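Side-chain contacts in glycogen synthase (PDB 6GNF), which is a glycosyltransferase of the starch and glycogen synthase family, with two Rossmann-like domains, here modelled with ADP and a bound glycan: residues A[366-371]-A[380-385]; A[89-94]-A[144-149]; A[121-126]-A[238-243]. All coordinates share one frame; numbering follows the deposited sequence.

Interaction 1. Residues A[366-371]-A[380-385]; sequences DVIIAA and CQVVIL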
loop_
_atom_site.group_PDB
_atom_site.type_symbol
_atom_site.label_atom_id
_atom_site.label_comp_id
_atom_site.label_asym_id
_atom_site.label_seq_id
_atom_site.Cartn_x
_atom_site.Cartn_y
_atom_site.Cartn_z
ATOM N N ASP A 366 -1.392 -16.892 -7.543
ATOM C CA ASP A 366 -2.075 -18.046 -8.147
ATOM C C ASP A 366 -1.513 -18.415 -9.530
ATOM O O ASP A 366 -1.502 -19.587 -9.904
ATOM C CB ASP A 366 -3.602 -17.836 -8.197
ATOM C CG ASP A 366 -4.030 -16.669 -9.090
ATOM O OD1 ASP A 366 -3.364 -15.603 -9.100
ATOM O OD2 ASP A 366 -5.064 -16.818 -9.776
ATOM N N VAL A 367 -1.040 -17.409 -10.262
ATOM C CA VAL A 367 -0.404 -17.605 -11.567
ATOM C C VAL A 367 0.918 -18.360 -11.424
ATOM O O VAL A 367 1.212 -19.279 -12.209
ATOM C CB VAL A 367 -0.143 -16.253 -12.273
ATOM C CG1 VAL A 367 0.644 -16.447 -13.562
ATOM C CG2 VAL A 367 -1.454 -15.522 -12.539
ATOM N N ILE A 368 1.709 -17.987 -10.416
ATOM C CA ILE A 368 3.017 -18.615 -10.205
ATOM C C ILE A 368 2.842 -20.093 -9.880
ATOM O O ILE A 368 3.503 -20.946 -10.472
ATOM C CB ILE A 368 3.832 -17.932 -9.084
ATOM C CG1 ILE A 368 4.073 -16.456 -9.406
ATOM C CG2 ILE A 368 5.178 -18.629 -8.905
ATOM C CD1 ILE A 368 4.714 -15.676 -8.277
ATOM N N ILE A 369 1.922 -20.389 -8.967
ATOM C CA ILE A 369 1.648 -21.765 -8.570
ATOM C C ILE A 369 1.141 -22.592 -9.753
ATOM O O ILE A 369 1.590 -23.717 -9.960
ATOM C CB ILE A 369 0.645 -21.816 -7.398
ATOM C CG1 ILE A 369 1.313 -21.285 -6.126
ATOM C CG2 ILE A 369 0.143 -23.237 -7.164
ATOM C CD1 ILE A 369 0.340 -20.920 -5.026
ATOM N N ALA A 370 0.226 -22.023 -10.532
ATOM C CA ALA A 370 -0.327 -22.712 -11.700
ATOM C C ALA A 370 0.712 -22.903 -12.809
ATOM O O ALA A 370 0.568 -23.798 -13.642
ATOM C CB ALA A 370 -1.536 -21.963 -12.237
ATOM N N ALA A 371 1.757 -22.077 -12.810
ATOM C CA ALA A 371 2.779 -22.118 -13.857
ATOM C C ALA A 371 3.807 -23.234 -13.678
ATOM O O ALA A 371 4.599 -23.481 -14.587
ATOM C CB ALA A 371 3.494 -20.776 -13.937
ATOM N N CYS A 380 15.298 -22.985 -13.798
ATOM C CA CYS A 380 15.442 -21.910 -12.824
ATOM C C CYS A 380 14.904 -22.352 -11.474
ATOM O O CYS A 380 14.343 -23.439 -11.347
ATOM C CB CYS A 380 14.682 -20.669 -13.296
ATOM S SG CYS A 380 12.896 -20.907 -13.449
ATOM N N GLN A 381 15.098 -21.510 -10.467
ATOM C CA GLN A 381 14.529 -21.744 -9.150
ATOM C C GLN A 381 13.519 -20.651 -8.836
ATOM O O GLN A 381 13.636 -19.534 -9.335
ATOM C CB GLN A 381 15.633 -21.806 -8.095
ATOM C CG GLN A 381 16.437 -23.096 -8.165
ATOM C CD GLN A 381 17.594 -23.140 -7.185
ATOM O OE1 GLN A 381 17.798 -22.207 -6.409
ATOM N NE2 GLN A 381 18.363 -24.225 -7.224
ATOM N N VAL A 382 12.510 -20.993 -8.038
ATOM C CA VAL A 382 11.467 -20.046 -7.655
ATOM C C VAL A 382 11.205 -20.130 -6.161
ATOM O O VAL A 382 10.994 -21.211 -5.616
ATOM C CB VAL A 382 10.132 -20.312 -8.389
ATOM C CG1 VAL A 382 9.086 -19.284 -7.980
ATOM C CG2 VAL A 382 10.335 -20.297 -9.897
ATOM N N VAL A 383 11.210 -18.979 -5.507
ATOM C CA VAL A 383 10.883 -18.894 -4.093
ATOM C C VAL A 383 9.696 -17.957 -3.945
ATOM O O VAL A 383 9.687 -16.879 -4.537
ATOM C CB VAL A 383 12.077 -18.381 -3.273
ATOM C CG1 VAL A 383 11.705 -18.261 -1.807
ATOM C CG2 VAL A 383 13.265 -19.318 -3.447
ATOM N N ILE A 384 8.692 -18.386 -3.179
ATOM C CA ILE A 384 7.439 -17.644 -3.042
ATOM C C ILE A 384 7.082 -17.436 -1.573
ATOM O O ILE A 384 6.928 -18.397 -0.825
ATOM C CB ILE A 384 6.275 -18.392 -3.722
ATOM C CG1 ILE A 384 6.676 -18.908 -5.102
ATOM C CG2 ILE A 384 5.063 -17.482 -3.841
ATOM C CD1 ILE A 384 5.703 -19.913 -5.674
ATOM N N LEU A 385 6.950 -16.179 -1.168
ATOM C CA LEU A 385 6.647 -15.831 0.216
ATOM C C LEU A 385 5.393 -14.960 0.278
ATOM O O LEU A 385 5.358 -13.890 -0.318
ATOM C CB LEU A 385 7.837 -15.088 0.836
ATOM C CG LEU A 385 7.663 -14.532 2.257
ATOM C CD1 LEU A 385 7.494 -15.665 3.264
ATOM C CD2 LEU A 385 8.839 -13.643 2.637
#
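Ile368 of helix 365-370 lies against Val382 and Ile384 of strand 381-385 inside the second Rossmann-like domain of this GT-B-type glycosyltransferase. The topology is a beta-alpha-beta crossover: the chain leaves strand 352-356, passes through helices 365-370 and 372-375, and returns as strand 381-385, parallel to the first strand and next to it in the sheet. The nearest backbones, at Ile368 CA and Ile384 CA, are 8.5 Å apart, so side chains alone fill the interface, which buries 134 Å² in total.

The contact between the segments is purely apolar and centres on one methyl. Ile368 CG2 lies 3.5 Å from Ile384 CD1 and 4.1 Å from Val382 CG1. The two isoleucines run past each other in opposite senses, whereas the valine meets Ile368 at a slant. A chi1 of -59° turns the CG1 branch of Ile368 opposite its carbonyl carbon and leaves CG2 to face the strand. Phe355 of strand 352-356 touches both isoleucines and extends this apolar patch along the sheet.

No hydrogen bond joins the segments, and their polar side chains have partners elsewhere: Asp366 OD1 forms a salt bridge with Arg432, and the Gln381 amide bonds to Gln339 and to the carbonyl of Thr345. Val383 points away from the helix and touches Ile420 of helix 414-423, which places that second layer on the other face of the sheet. Within the patch, the inner carbon of the Ile384 branch follows its terminal methyl toward the helix, with Ile384 CG1 4.1 Å from Ile368 CG2.

Interaction 2. Residues A[89-94]-A[144-149]; sequences VRYFHS and LAVPLL. With SO4 (sulfate ion), chain G.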
loop_
_atom_site.group_PDB
_atom_site.type_symbol
_atom_site.label_atom_id
_atom_site.label_comp_id
_atom_site.label_asym_id
_atom_site.label_seq_id
_atom_site.Cartn_x
_atom_site.Cartn_y
_atom_site.Cartn_z
ATOM N N VAL A 89 -12.503 10.555 22.260
ATOM C CA VAL A 89 -11.205 9.932 22.018
ATOM C C VAL A 89 -10.158 10.609 22.904
ATOM O O VAL A 89 -10.370 11.730 23.364
ATOM C CB VAL A 89 -10.810 9.983 20.530
ATOM C CG1 VAL A 89 -11.801 9.179 19.704
ATOM C CG2 VAL A 89 -10.729 11.412 20.016
ATOM N N ARG A 90 -9.104 9.871 23.243
ATOM C CA ARG A 90 -7.896 10.438 23.829
ATOM C C ARG A 90 -6.836 10.436 22.740
ATOM O O ARG A 90 -6.950 9.688 21.774
ATOM C CB ARG A 90 -7.414 9.610 25.011
ATOM C CG ARG A 90 -8.367 9.568 26.194
ATOM C CD ARG A 90 -7.772 8.789 27.356
ATOM N NE ARG A 90 -7.460 7.409 26.986
ATOM C CZ ARG A 90 -6.679 6.579 27.688
ATOM N NH1 ARG A 90 -6.110 6.969 28.822
ATOM N NH2 ARG A 90 -6.462 5.342 27.246
ATOM N N TYR A 91 -5.850 11.319 22.858
ATOM C CA TYR A 91 -4.753 11.382 21.906
ATOM C C TYR A 91 -3.455 11.012 22.601
ATOM O O TYR A 91 -3.134 11.506 23.688
ATOM C CB TYR A 91 -4.626 12.778 21.302
ATOM C CG TYR A 91 -5.817 13.226 20.487
ATOM C CD1 TYR A 91 -6.016 12.765 19.188
ATOM C CD2 TYR A 91 -6.726 14.148 20.997
ATOM C CE1 TYR A 91 -7.101 13.187 18.429
ATOM C CE2 TYR A 91 -7.824 14.570 20.254
ATOM C CZ TYR A 91 -8.011 14.092 18.967
ATOM O OH TYR A 91 -9.107 14.530 18.223
ATOM N N PHE A 92 -2.737 10.065 22.009
ATOM C CA PHE A 92 -1.390 9.732 22.432
ATOM C C PHE A 92 -0.449 10.292 21.379
ATOM O O PHE A 92 -0.863 10.545 20.249
ATOM C CB PHE A 92 -1.223 8.222 22.577
ATOM C CG PHE A 92 -1.851 7.661 23.820
ATOM C CD1 PHE A 92 -3.229 7.657 23.972
ATOM C CD2 PHE A 92 -1.073 7.141 24.831
ATOM C CE1 PHE A 92 -3.817 7.142 25.111
ATOM C CE2 PHE A 92 -1.646 6.620 25.976
ATOM C CZ PHE A 92 -3.024 6.624 26.118
ATOM N N HIS A 93 0.812 10.456 21.749
ATOM C CA HIS A 93 1.760 11.217 20.945
ATOM C C HIS A 93 3.147 10.612 21.046
ATOM O O HIS A 93 3.615 10.349 22.138
ATOM C CB HIS A 93 1.759 12.670 21.436
ATOM C CG HIS A 93 2.668 13.580 20.672
ATOM N ND1 HIS A 93 3.016 14.829 21.130
ATOM C CD2 HIS A 93 3.307 13.428 19.487
ATOM C CE1 HIS A 93 3.834 15.405 20.265
ATOM N NE2 HIS A 93 4.026 14.575 19.260
ATOM N N SER A 94 3.756 10.325 19.900
ATOM C CA SER A 94 5.177 9.994 19.847
ATOM C C SER A 94 5.883 10.883 18.835
ATOM O O SER A 94 5.231 11.489 17.986
ATOM C CB SER A 94 5.419 8.503 19.566
ATOM O OG SER A 94 4.768 8.045 18.401
ATOM N N LEU A 144 -9.260 15.816 12.554
ATOM C CA LEU A 144 -9.448 17.233 12.267
ATOM C C LEU A 144 -9.111 18.113 13.467
ATOM O O LEU A 144 -8.626 19.235 13.276
ATOM C CB LEU A 144 -10.881 17.504 11.798
ATOM C CG LEU A 144 -11.197 17.126 10.348
ATOM C CD1 LEU A 144 -12.687 16.964 10.143
ATOM C CD2 LEU A 144 -10.643 18.155 9.380
ATOM N N ALA A 145 -9.319 17.597 14.678
ATOM C CA ALA A 145 -9.042 18.362 15.889
ATOM C C ALA A 145 -7.556 18.437 16.224
ATOM O O ALA A 145 -7.128 19.291 17.000
ATOM C CB ALA A 145 -9.823 17.785 17.065
ATOM N N VAL A 146 -6.750 17.573 15.620
ATOM C CA VAL A 146 -5.348 17.441 16.033
ATOM C C VAL A 146 -4.530 18.717 15.797
ATOM O O VAL A 146 -3.782 19.121 16.706
ATOM C CB VAL A 146 -4.679 16.202 15.404
ATOM C CG1 VAL A 146 -3.162 16.256 15.532
ATOM C CG2 VAL A 146 -5.211 14.942 16.067
ATOM N N PRO A 147 -4.656 19.338 14.607
ATOM C CA PRO A 147 -3.933 20.597 14.403
ATOM C C PRO A 147 -4.339 21.728 15.356
ATOM O O PRO A 147 -3.552 22.655 15.560
ATOM C CB PRO A 147 -4.270 20.968 12.959
ATOM C CG PRO A 147 -4.537 19.654 12.302
ATOM C CD PRO A 147 -5.277 18.873 13.359
ATOM N N LEU A 148 -5.511 21.633 15.976
ATOM C CA LEU A 148 -5.973 22.680 16.887
ATOM C C LEU A 148 -5.593 22.416 18.341
ATOM O O LEU A 148 -5.477 23.356 19.120
ATOM C CB LEU A 148 -7.491 22.834 16.785
ATOM C CG LEU A 148 -8.067 23.066 15.385
ATOM C CD1 LEU A 148 -9.591 23.062 15.439
ATOM C CD2 LEU A 148 -7.560 24.368 14.797
ATOM N N LEU A 149 -5.374 21.148 18.701
ATOM C CA LEU A 149 -5.297 20.742 20.111
ATOM C C LEU A 149 -3.953 20.209 20.576
ATOM O O LEU A 149 -3.530 20.476 21.708
ATOM C CB LEU A 149 -6.344 19.658 20.386
ATOM C CG LEU A 149 -7.825 20.021 20.426
ATOM C CD1 LEU A 149 -8.677 18.788 20.700
ATOM C CD2 LEU A 149 -8.125 21.141 21.402
HETATM S S SO4 G . -3.693 2.888 28.540
HETATM O O1 SO4 G . -4.411 4.055 29.115
HETATM O O2 SO4 G . -4.422 2.304 27.387
HETATM O O3 SO4 G . -3.585 1.856 29.594
HETATM O O4 SO4 G . -2.337 3.300 28.109
#
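Tyr91 and Val146 form the centre of this contact; of the 141 Å² buried between residues 89-94, part of strand 85-96, and residues 144-149, 72 Å² belong to the tyrosine. Its chi1 of -63° turns the ring opposite its own carbonyl carbon, and the side chain reaches across to the helical segment of the first Rossmann-like domain.

Val146 is the main apolar partner. Val146 CG2 comes in obliquely beside the CD1-CE1 side of the ring, 3.5 Å from Tyr91 CE1 and 3.9 Å from Tyr91 CD1. Leu149 CD1 lies on the same side of the ring plane, near the CE2 side, 4.3 Å from Tyr91 CE2. The hydroxyl oxygen, Tyr91 OH, passes 3.5 Å from Ala145 CB.

The neighbouring strand residues Arg90 and Phe92 face a sulfate ion instead. Phe92 CE1 stands 3.8 Å above one face of the Arg90 guanidinium, and Arg90 NH2 donates to sulfate O1 at 3.1 Å with an N-H...O angle of 160°; Arg90 NH1 adds a weak bond to the same oxygen. Asp105 pairs with Arg90, and Arg64 also binds this ion, which probably comes from the crystallisation liquor.

No hydrogen bond crosses between the segments, but Tyr91 OH donates to the carbonyl of Ala142, just before residues 144-149. Hydrophobic packing therefore fills the interface, and one hydrogen bond satisfies the buried hydroxyl at its far end.

Interaction 3. Residues A[121-126]-A[238-243]; sequences YGPKDS and LDEKTT. With GLC (alpha-D-glucopyranose), chain D; BGC (beta-D-glucopyranose), chain B.
Pro123 and Glu240 meet where two irregular loops of the first Rossmann-like domain come together at the surface, the second loop folded round an Asx turn at Asp239. The closer packing is confined to two spots. Pro123 CG lies 4.0 Å from Glu240 CG, the proline ring and the acidic chain crossing at a slant, and Glu240 OE1 accepts a hydrogen bond from Ile130 N. At the other spot Ser126 CB lies 3.8 Å from Thr243 OG1, which a chi1 of -156° swings roughly opposite the threonine's own backbone N.

Between these spots the interface is loose: Lys124 and Lys241 are exposed, and no hydrogen bond links the loops. On their sugar side residues 121-126 also pack against the glycan. The Tyr121 ring lies under the alpha-glucose, with C2 of that sugar 3.9 Å above one face, toward the rim, while Ser126 O approaches C2 of the beta-glucose at 3.5 Å.

The second loop is held in shape by three bonds to the Asp239 carboxylate. Asp239 OD1 takes Thr242 N on the syn lone pair at 2.8 Å and Lys241 N on the anti side at 3.0 Å. Thr242 OG1 completes the grip, donating to Asp239 OD2 at 2.6 Å.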
loop_
_atom_site.group_PDB
_atom_site.type_symbol
_atom_site.label_atom_id
_atom_site.label_comp_id
_atom_site.label_asym_id
_atom_site.label_seq_id
_atom_site.Cartn_x
_atom_site.Cartn_y
_atom_site.Cartn_z
ATOM N N TYR A 121 -8.378 -4.329 9.887
ATOM C CA TYR A 121 -9.615 -4.099 9.120
ATOM C C TYR A 121 -10.716 -5.138 9.366
ATOM O O TYR A 121 -11.884 -4.882 9.065
ATOM C CB TYR A 121 -9.296 -4.010 7.621
ATOM C CG TYR A 121 -8.224 -2.987 7.324
ATOM C CD1 TYR A 121 -8.464 -1.624 7.487
ATOM C CD2 TYR A 121 -6.958 -3.378 6.912
ATOM C CE1 TYR A 121 -7.472 -0.682 7.243
ATOM C CE2 TYR A 121 -5.970 -2.442 6.659
ATOM C CZ TYR A 121 -6.228 -1.098 6.829
ATOM O OH TYR A 121 -5.226 -0.191 6.573
ATOM N N GLY A 122 -10.350 -6.300 9.904
ATOM C CA GLY A 122 -11.322 -7.340 10.244
ATOM C C GLY A 122 -10.677 -8.549 10.905
ATOM O O GLY A 122 -9.456 -8.630 10.990
ATOM N N PRO A 123 -11.495 -9.500 11.383
ATOM C CA PRO A 123 -10.973 -10.689 12.071
ATOM C C PRO A 123 -10.296 -11.717 11.139
ATOM O O PRO A 123 -9.204 -12.197 11.447
ATOM C CB PRO A 123 -12.219 -11.282 12.747
ATOM C CG PRO A 123 -13.374 -10.803 11.937
ATOM C CD PRO A 123 -12.970 -9.501 11.301
ATOM N N LYS A 124 -10.947 -12.035 10.021
ATOM C CA LYS A 124 -10.427 -12.989 9.027
ATOM C C LYS A 124 -9.628 -12.253 7.935
ATOM O O LYS A 124 -9.394 -11.049 8.047
ATOM C CB LYS A 124 -11.587 -13.783 8.399
ATOM C CG LYS A 124 -11.833 -15.159 8.990
ATOM C CD LYS A 124 -12.808 -15.934 8.113
ATOM C CE LYS A 124 -13.049 -17.337 8.638
ATOM N NZ LYS A 124 -13.694 -17.323 9.978
ATOM N N ASP A 125 -9.224 -12.984 6.892
ATOM C CA ASP A 125 -8.445 -12.432 5.773
ATOM C C ASP A 125 -9.204 -11.370 4.955
ATOM O O ASP A 125 -8.811 -10.199 4.929
ATOM C CB ASP A 125 -7.972 -13.569 4.851
ATOM C CG ASP A 125 -7.059 -13.081 3.727
ATOM O OD1 ASP A 125 -6.004 -12.483 4.028
ATOM O OD2 ASP A 125 -7.406 -13.290 2.543
ATOM N N SER A 126 -10.275 -11.778 4.276
ATOM C CA SER A 126 -11.066 -10.854 3.452
ATOM C C SER A 126 -12.222 -10.217 4.220
ATOM O O SER A 126 -12.805 -9.235 3.761
ATOM C CB SER A 126 -11.618 -11.570 2.220
ATOM O OG SER A 126 -10.582 -11.822 1.293
ATOM N N LEU A 238 -22.226 -6.897 5.525
ATOM C CA LEU A 238 -21.703 -6.593 6.860
ATOM C C LEU A 238 -22.249 -7.568 7.928
ATOM O O LEU A 238 -23.114 -7.199 8.729
ATOM C CB LEU A 238 -22.051 -5.142 7.236
ATOM C CG LEU A 238 -21.575 -4.031 6.291
ATOM C CD1 LEU A 238 -22.216 -2.698 6.654
ATOM C CD2 LEU A 238 -20.058 -3.925 6.309
ATOM N N ASP A 239 -21.749 -8.807 7.927
ATOM C CA ASP A 239 -22.081 -9.799 8.971
ATOM C C ASP A 239 -20.852 -10.413 9.672
ATOM O O ASP A 239 -20.986 -11.334 10.482
ATOM C CB ASP A 239 -22.996 -10.906 8.407
ATOM C CG ASP A 239 -22.323 -11.767 7.335
ATOM O OD1 ASP A 239 -21.079 -11.877 7.303
ATOM O OD2 ASP A 239 -23.063 -12.362 6.525
ATOM N N GLU A 240 -19.668 -9.896 9.348
ATOM C CA GLU A 240 -18.396 -10.305 9.964
ATOM C C GLU A 240 -18.041 -11.794 9.798
ATOM O O GLU A 240 -17.357 -12.367 10.644
ATOM C CB GLU A 240 -18.349 -9.884 11.448
ATOM C CG GLU A 240 -17.051 -9.186 11.843
ATOM C CD GLU A 240 -17.101 -8.562 13.228
ATOM O OE1 GLU A 240 -17.107 -7.312 13.323
ATOM O OE2 GLU A 240 -17.134 -9.320 14.221
ATOM N N LYS A 241 -18.490 -12.410 8.707
ATOM C CA LYS A 241 -18.004 -13.746 8.328
ATOM C C LYS A 241 -18.084 -14.015 6.822
ATOM O O LYS A 241 -17.089 -14.433 6.228
ATOM C CB LYS A 241 -18.705 -14.862 9.124
ATOM C CG LYS A 241 -20.214 -14.941 8.977
ATOM C CD LYS A 241 -20.773 -16.089 9.803
ATOM C CE LYS A 241 -22.293 -16.131 9.745
ATOM N NZ LYS A 241 -22.913 -14.889 10.291
ATOM N N THR A 242 -19.242 -13.756 6.211
ATOM C CA THR A 242 -19.456 -14.023 4.784
ATOM C C THR A 242 -18.344 -13.431 3.920
ATOM O O THR A 242 -18.037 -12.241 4.008
ATOM C CB THR A 242 -20.811 -13.477 4.295
ATOM O OG1 THR A 242 -21.867 -14.079 5.051
ATOM C CG2 THR A 242 -21.023 -13.785 2.811
ATOM N N THR A 243 -17.749 -14.283 3.086
ATOM C CA THR A 243 -16.613 -13.906 2.251
ATOM C C THR A 243 -17.001 -13.705 0.771
ATOM O O THR A 243 -16.221 -13.129 0.008
ATOM C CB THR A 243 -15.474 -14.948 2.391
ATOM O OG1 THR A 243 -14.218 -14.335 2.064
ATOM C CG2 THR A 243 -15.719 -16.199 1.511
HETATM C C1 GLC D . -8.787 -4.227 3.431
HETATM C C2 GLC D . -8.826 -2.692 3.479
HETATM C C3 GLC D . -7.853 -2.123 2.450
HETATM C C4 GLC D . -6.453 -2.683 2.693
HETATM C C5 GLC D . -6.514 -4.213 2.590
HETATM C C6 GLC D . -5.152 -4.906 2.738
HETATM O O2 GLC D . -10.139 -2.199 3.192
HETATM O O3 GLC D . -7.829 -0.696 2.486
HETATM O O4 GLC D . -5.577 -2.111 1.715
HETATM O O5 GLC D . -7.436 -4.703 3.578
HETATM O O6 GLC D . -4.556 -4.666 4.023
HETATM C C2 BGC B . -12.669 -6.300 1.837
HETATM C C3 BGC B . -11.678 -5.152 2.033
HETATM C C4 BGC B . -10.283 -5.743 2.269
HETATM C C5 BGC B . -9.902 -6.833 1.255
HETATM C C6 BGC B . -8.707 -7.633 1.755
HETATM C C1 BGC B . -12.194 -7.124 0.635
HETATM O O1 BGC B . -13.162 -8.118 0.280
HETATM O O2 BGC B . -14.009 -5.830 1.632
HETATM O O3 BGC B . -12.059 -4.285 3.119
HETATM O O4 BGC B . -9.318 -4.694 2.178
HETATM O O5 BGC B . -10.961 -7.755 0.979
HETATM O O6 BGC B . -7.853 -7.878 0.642
#

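Interactions 2 and 3 belong to the first Rossmann-like domain and interaction 1 to the second. Interactions 1 and 2 lie on opposite sides of the chain's centre, with their own centres 45 Å apart. Interaction 3 sits closer to each, its nearest atoms about 12 Å from interaction 1 and about 16 Å from interaction 2. Two of the three relate to bound ligands: in interaction 1 Leu385 touches ADP and the Ile384 side chain is about 9 Å from it, while in interaction 3 Tyr121 and Ser126 line the glycan pocket, the Ser126 side chain about 13 Å from ADP. Along the sequence the segments of interactions 2 and 3 alternate, whereas interaction 1 follows both.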